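Local coordinates for glutathione S-transferase (Pseudomonas protegens, PDB 4IKH), which binds glutathione and probably acts as a glutathione transferase of the GST superfamily, at residues S37-E42 and A184-F189. Numbering follows the deposited sequence.
Sequences SIMLEE and ADIATF
Helix segments 37-42 and 184-189 run roughly antiparallel, 147° between their directions, with axes 10.2 Å apart at closest and their nearest alpha carbons at Met-39 and Ile-186. The pairing joins the two halves of the GST fold: helix 31-43 belongs to the thioredoxin-like N-terminal domain, helix 183-196 to the all-helical C-terminal domain. Ile-186 is the only residue of 184-189 that touches 37-42, and its two branches divide the work. CG1 lies beside the backbone N (chi1 -64°) and chi2 is extended, which carries CD1 forward to the selenium of Met-39, here selenomethionine, at 3.7 Å (CD1 to SE). The Met-39 chain bends at chi2 and lies nearly perpendicular to the isoleucine side chain. The other branch, Ile-186 CG2, meets Ile-38 CG2 at 3.9 Å, the two isoleucine side chains running past one another and pointing opposite ways. Leu-106 packs on both Met-39 and Ile-186, and helix 224-229 reaches Ile-38 through Val-226. The contact of Ile-38, Met-39 and Ile-186 is buried and apolar, interdomain packing set back from the ligand: a bound glutathione lies about 11 Å from the Ile-186 side chain. At the partly exposed margin Glu-42 adds its aliphatic part alone, its carboxylate forming a salt bridge to Arg-223 while its CG approaches Ile-186 CD1 to 4.2 Å.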
ATOM      1  N   SER A  37     -13.618   9.887   4.003  1.00 38.91           N
ATOM      2  CA  SER A  37     -14.664  10.894   4.200  1.00 43.39           C
ATOM      3  C   SER A  37     -14.478  12.048   3.231  1.00 49.50           C
ATOM      4  O   SER A  37     -15.451  12.580   2.701  1.00 52.92           O
ATOM      5  CB  SER A  37     -14.702  11.401   5.644  1.00 37.88           C
ATOM      6  OG  SER A  37     -13.416  11.777   6.095  1.00 42.10           O
ATOM      7  N   ILE A  38     -13.227  12.433   2.993  1.00 47.51           N
ATOM      8  CA  ILE A  38     -12.943  13.433   1.969  1.00 49.68           C
ATOM      9  C   ILE A  38     -13.382  12.926   0.601  1.00 51.05           C
ATOM     10  O   ILE A  38     -14.020  13.653  -0.154  1.00 53.46           O
ATOM     11  CB  ILE A  38     -11.455  13.815   1.941  1.00 45.86           C
ATOM     12  CG1 ILE A  38     -11.137  14.758   3.099  1.00 54.13           C
ATOM     13  CG2 ILE A  38     -11.078  14.451   0.611  1.00 40.66           C
ATOM     14  CD1 ILE A  38      -9.689  15.163   3.165  1.00 62.52           C
HETATM   15  N   MSE A  39     -13.062  11.667   0.301  1.00 48.68           N
HETATM   16  CA  MSE A  39     -13.448  11.059  -0.966  1.00 46.55           C
HETATM   17  C   MSE A  39     -14.955  11.141  -1.195  1.00 46.90           C
HETATM   18  O   MSE A  39     -15.415  11.552  -2.267  1.00 50.45           O
HETATM   19  CB  MSE A  39     -13.010   9.594  -1.007  1.00 47.21           C
HETATM   20  CG  MSE A  39     -13.358   8.892  -2.302  1.00 49.67           C
HETATM   21 SE   MSE A  39     -12.574   9.810  -3.832  1.00 56.25          SE
HETATM   22  CE  MSE A  39     -13.149   8.605  -5.250  1.00 39.55           C
ATOM     23  N   LEU A  40     -15.719  10.748  -0.177  1.00 42.27           N
ATOM     24  CA  LEU A  40     -17.169  10.700  -0.282  1.00 44.13           C
ATOM     25  C   LEU A  40     -17.740  12.110  -0.466  1.00 46.97           C
ATOM     26  O   LEU A  40     -18.670  12.315  -1.250  1.00 52.99           O
ATOM     27  CB  LEU A  40     -17.768  10.001   0.944  1.00 46.23           C
ATOM     28  CG  LEU A  40     -17.510   8.491   1.042  1.00 44.45           C
ATOM     29  CD1 LEU A  40     -17.726   7.945   2.459  1.00 39.13           C
ATOM     30  CD2 LEU A  40     -18.391   7.753   0.053  1.00 46.15           C
ATOM     31  N   GLU A  41     -17.162  13.081   0.239  1.00 47.16           N
ATOM     32  CA  GLU A  41     -17.567  14.481   0.101  1.00 50.53           C
ATOM     33  C   GLU A  41     -17.254  15.019  -1.297  1.00 56.34           C
ATOM     34  O   GLU A  41     -18.019  15.816  -1.852  1.00 66.79           O
ATOM     35  CB  GLU A  41     -16.862  15.353   1.148  1.00 52.10           C
ATOM     36  CG  GLU A  41     -17.305  15.132   2.595  1.00 54.08           C
ATOM     37  CD  GLU A  41     -18.718  15.620   2.866  1.00 61.92           C
ATOM     38  OE1 GLU A  41     -19.140  16.626   2.248  1.00 63.14           O
ATOM     39  OE2 GLU A  41     -19.404  14.995   3.700  1.00 62.85           O
ATOM     40  N   GLU A  42     -16.123  14.592  -1.857  1.00 50.89           N
ATOM     41  CA  GLU A  42     -15.689  15.071  -3.174  1.00 52.69           C
ATOM     42  C   GLU A  42     -16.560  14.544  -4.309  1.00 54.01           C
ATOM     43  O   GLU A  42     -16.742  15.217  -5.310  1.00 47.68           O
ATOM     44  CB  GLU A  42     -14.222  14.687  -3.451  1.00 39.44           C
ATOM     45  CG  GLU A  42     -13.173  15.456  -2.641  1.00 41.82           C
ATOM     46  CD  GLU A  42     -12.926  16.863  -3.168  1.00 49.70           C
ATOM     47  OE1 GLU A  42     -13.575  17.259  -4.163  1.00 48.29           O
ATOM     48  OE2 GLU A  42     -12.079  17.570  -2.581  1.00 52.62           O
ATOM     49  N   ALA A 184      -4.977  10.024  -5.721  1.00 30.47           N
ATOM     50  CA  ALA A 184      -3.604  10.106  -5.212  1.00 30.51           C
ATOM     51  C   ALA A 184      -3.421  11.290  -4.259  1.00 32.04           C
ATOM     52  O   ALA A 184      -2.733  11.170  -3.233  1.00 28.18           O
ATOM     53  CB  ALA A 184      -2.607  10.181  -6.361  1.00 37.75           C
ATOM     54  N   ASP A 185      -4.015  12.440  -4.597  1.00 36.23           N
ATOM     55  CA  ASP A 185      -3.925  13.604  -3.721  1.00 34.72           C
ATOM     56  C   ASP A 185      -4.695  13.353  -2.438  1.00 33.10           C
ATOM     57  O   ASP A 185      -4.222  13.659  -1.343  1.00 31.35           O
ATOM     58  CB  ASP A 185      -4.470  14.847  -4.433  1.00 33.51           C
ATOM     59  CG  ASP A 185      -3.786  15.080  -5.748  1.00 32.38           C
ATOM     60  OD1 ASP A 185      -2.582  15.414  -5.722  1.00 32.65           O
ATOM     61  OD2 ASP A 185      -4.425  14.888  -6.804  1.00 33.42           O
ATOM     62  N   ILE A 186      -5.880  12.770  -2.584  1.00 34.28           N
ATOM     63  CA  ILE A 186      -6.756  12.501  -1.452  1.00 34.89           C
ATOM     64  C   ILE A 186      -6.102  11.540  -0.457  1.00 37.09           C
ATOM     65  O   ILE A 186      -6.308  11.649   0.751  1.00 34.64           O
ATOM     66  CB  ILE A 186      -8.106  11.945  -1.946  1.00 35.65           C
ATOM     67  CG1 ILE A 186      -8.819  13.004  -2.787  1.00 38.96           C
ATOM     68  CG2 ILE A 186      -8.985  11.505  -0.789  1.00 39.45           C
ATOM     69  CD1 ILE A 186     -10.161  12.556  -3.331  1.00 37.56           C
ATOM     70  N   ALA A 187      -5.295  10.611  -0.965  1.00 35.30           N
ATOM     71  CA  ALA A 187      -4.590   9.662  -0.102  1.00 34.26           C
ATOM     72  C   ALA A 187      -3.339  10.269   0.538  1.00 30.48           C
ATOM     73  O   ALA A 187      -2.967   9.923   1.666  1.00 32.63           O
ATOM     74  CB  ALA A 187      -4.228   8.409  -0.888  1.00 26.97           C
ATOM     75  N   THR A 188      -2.688  11.181  -0.176  1.00 32.19           N
ATOM     76  CA  THR A 188      -1.378  11.669   0.250  1.00 29.29           C
ATOM     77  C   THR A 188      -1.436  12.843   1.232  1.00 32.48           C
ATOM     78  O   THR A 188      -0.825  12.789   2.298  1.00 31.11           O
ATOM     79  CB  THR A 188      -0.496  12.006  -0.977  1.00 37.70           C
ATOM     80  OG1 THR A 188      -0.402  10.849  -1.825  1.00 30.30           O
ATOM     81  CG2 THR A 188       0.901  12.428  -0.546  1.00 40.27           C
ATOM     82  N   PHE A 189      -2.156  13.907   0.881  1.00 35.21           N
ATOM     83  CA  PHE A 189      -2.113  15.123   1.702  1.00 37.04           C
ATOM     84  C   PHE A 189      -2.678  15.085   3.143  1.00 35.42           C
ATOM     85  O   PHE A 189      -2.192  15.821   3.997  1.00 35.34           O
ATOM     86  CB  PHE A 189      -2.561  16.347   0.882  1.00 36.58           C
ATOM     87  CG  PHE A 189      -1.667  16.589  -0.292  1.00 37.71           C
ATOM     88  CD1 PHE A 189      -0.438  17.203  -0.108  1.00 33.61           C
ATOM     89  CD2 PHE A 189      -2.000  16.115  -1.554  1.00 32.24           C
ATOM     90  CE1 PHE A 189       0.425  17.377  -1.165  1.00 33.77           C
ATOM     91  CE2 PHE A 189      -1.144  16.281  -2.610  1.00 37.05           C
ATOM     92  CZ  PHE A 189       0.073  16.916  -2.414  1.00 38.37           C
TER